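PDB 2J0W: lysine-sensitive aspartokinase 3 from Escherichia coli, which catalyses the ATP-dependent phosphorylation of L-aspartate to 4-phospho-L-aspartate, opening the pathway to lysine, and is feedback-inhibited by lysine. Local coordinates for residues A[392-397]-A[423-428]. Sequence-based numbering, arbitrary orientation.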
loop_
_atom_site.group_PDB
_atom_site.type_symbol
_atom_site.label_atom_id
_atom_site.label_comp_id
_atom_site.label_asym_id
_atom_site.label_seq_id
_atom_site.Cartn_x
_atom_site.Cartn_y
_atom_site.Cartn_z
ATOM N N ILE A 392 -8.347 14.882 -6.420
ATOM C CA ILE A 392 -9.618 14.438 -5.904
ATOM C C ILE A 392 -10.707 14.592 -6.937
ATOM O O ILE A 392 -10.774 15.598 -7.654
ATOM C CB ILE A 392 -9.986 15.201 -4.641
ATOM C CG1 ILE A 392 -8.952 14.871 -3.573
ATOM C CG2 ILE A 392 -11.408 14.848 -4.188
ATOM C CD1 ILE A 392 -9.342 15.312 -2.210
ATOM N N GLY A 393 -11.554 13.572 -7.006
ATOM C CA GLY A 393 -12.647 13.572 -7.948
ATOM C C GLY A 393 -13.606 12.461 -7.600
ATOM O O GLY A 393 -13.827 12.162 -6.421
ATOM N N ASN A 394 -14.155 11.822 -8.626
ATOM C CA ASN A 394 -15.124 10.764 -8.403
ATOM C C ASN A 394 -14.995 9.624 -9.406
ATOM O O ASN A 394 -14.854 9.851 -10.609
ATOM C CB ASN A 394 -16.517 11.386 -8.451
ATOM C CG ASN A 394 -16.613 12.638 -7.588
ATOM O OD1 ASN A 394 -16.760 12.554 -6.369
ATOM N ND2 ASN A 394 -16.491 13.805 -8.216
ATOM N N ASP A 395 -15.024 8.397 -8.897
ATOM C CA ASP A 395 -14.915 7.210 -9.739
ATOM C C ASP A 395 -13.672 7.185 -10.632
ATOM O O ASP A 395 -13.729 6.745 -11.783
ATOM C CB ASP A 395 -16.169 7.076 -10.602
ATOM C CG ASP A 395 -17.433 7.030 -9.775
ATOM O OD1 ASP A 395 -18.524 6.920 -10.367
ATOM O OD2 ASP A 395 -17.333 7.106 -8.532
ATOM N N LEU A 396 -12.549 7.652 -10.093
ATOM C CA LEU A 396 -11.298 7.669 -10.837
ATOM C C LEU A 396 -10.820 6.241 -11.113
ATOM O O LEU A 396 -10.162 5.985 -12.126
ATOM C CB LEU A 396 -10.225 8.414 -10.041
ATOM C CG LEU A 396 -10.607 9.803 -9.531
ATOM C CD1 LEU A 396 -9.469 10.395 -8.719
ATOM C CD2 LEU A 396 -10.931 10.689 -10.704
ATOM N N SER A 397 -11.166 5.321 -10.209
ATOM C CA SER A 397 -10.764 3.916 -10.311
ATOM C C SER A 397 -11.457 3.144 -11.423
ATOM O O SER A 397 -10.822 2.340 -12.104
ATOM C CB SER A 397 -10.990 3.202 -8.972
ATOM O OG SER A 397 -12.334 3.328 -8.538
ATOM N N SER A 423 -9.241 4.240 -3.062
ATOM C CA SER A 423 -10.399 5.123 -3.011
ATOM C C SER A 423 -10.788 5.628 -4.389
ATOM O O SER A 423 -9.945 6.033 -5.191
ATOM C CB SER A 423 -10.123 6.298 -2.070
ATOM O OG SER A 423 -11.233 7.175 -2.040
ATOM N N SER A 424 -12.079 5.582 -4.668
ATOM C CA SER A 424 -12.549 6.042 -5.959
ATOM C C SER A 424 -12.613 7.563 -5.995
ATOM O O SER A 424 -13.197 8.147 -6.911
ATOM C CB SER A 424 -13.924 5.453 -6.262
ATOM O OG SER A 424 -14.859 5.754 -5.237
ATOM N N HIS A 425 -12.020 8.206 -4.992
ATOM C CA HIS A 425 -12.029 9.667 -4.928
ATOM C C HIS A 425 -10.667 10.302 -5.136
ATOM O O HIS A 425 -10.594 11.465 -5.528
ATOM C CB HIS A 425 -12.577 10.157 -3.586
ATOM C CG HIS A 425 -14.067 10.104 -3.475
ATOM N ND1 HIS A 425 -14.899 10.913 -4.221
ATOM C CD2 HIS A 425 -14.875 9.375 -2.667
ATOM C CE1 HIS A 425 -16.154 10.688 -3.872
ATOM N NE2 HIS A 425 -16.168 9.760 -2.929
ATOM N N ASN A 426 -9.586 9.564 -4.900
ATOM C CA ASN A 426 -8.271 10.182 -5.057
ATOM C C ASN A 426 -7.139 9.344 -5.637
ATOM O O ASN A 426 -7.172 8.111 -5.634
ATOM C CB ASN A 426 -7.783 10.692 -3.708
ATOM C CG ASN A 426 -7.107 9.602 -2.903
ATOM O OD1 ASN A 426 -6.063 9.073 -3.309
ATOM N ND2 ASN A 426 -7.701 9.245 -1.767
ATOM N N LEU A 427 -6.113 10.061 -6.080
ATOM C CA LEU A 427 -4.904 9.475 -6.628
ATOM C C LEU A 427 -3.770 10.368 -6.144
ATOM O O LEU A 427 -3.673 11.529 -6.551
ATOM C CB LEU A 427 -4.944 9.480 -8.151
ATOM C CG LEU A 427 -3.746 8.808 -8.827
ATOM C CD1 LEU A 427 -4.147 8.398 -10.225
ATOM C CD2 LEU A 427 -2.530 9.733 -8.853
ATOM N N CYS A 428 -2.909 9.845 -5.280
ATOM C CA CYS A 428 -1.816 10.661 -4.768
ATOM C C CYS A 428 -0.459 10.178 -5.209
ATOM O O CYS A 428 -0.301 9.058 -5.684
ATOM C CB CYS A 428 -1.840 10.679 -3.246
ATOM S SG CYS A 428 -3.485 10.828 -2.586
#
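The imidazole of His-425 turns its edge, not a face, to residues 392-397: Gly-393 O and Asn-394 OD1 both lie near the ring plane at its ND1-CE1 side. ND1 of His-425 donates to Gly-393 O over 2.7 Å, nearly along the C=O axis. A chi1 of -78° sets CG anti to the carbonyl carbon of His-425, and the ring presents ND1 to Gly-393 O. Asn-394 OD1 comes 3.2 Å from CE1 of His-425, its amide plane turned 82° from the ring, while Asn-394 ND2 is held by Pro-297 O. Gly-393 is gripped from both ends, since its N also donates to His-425 O (2.7 Å). Here two antiparallel strands of the ACT-domain sheet, 386-393 and 426-432, run alongside each other; Ile-392 and Asn-426 form a non-hydrogen-bonded pair facing helix 245-253, and Asn-426 ND2 hydrogen-bonds to Glu-250 OE1 of that helix and to Ser-345 OG of the second subunit, a position that binds inhibitory lysine. An alanine at His-425 would probably leave Gly-393 O without its side-chain donor and open a gap beside Asn-394 OD1. Leu-396 N donates to Ser-424 O (3.3 Å) from above the carbonyl plane. CD1 of Leu-396 packs 3.5 Å from His-425 O, and Ser-397 OG rests against Ser-424 CB at 3.5 Å. Ser-423 OG accepts from His-425 N (3.2 Å), an ST turn leading into strand 426-432.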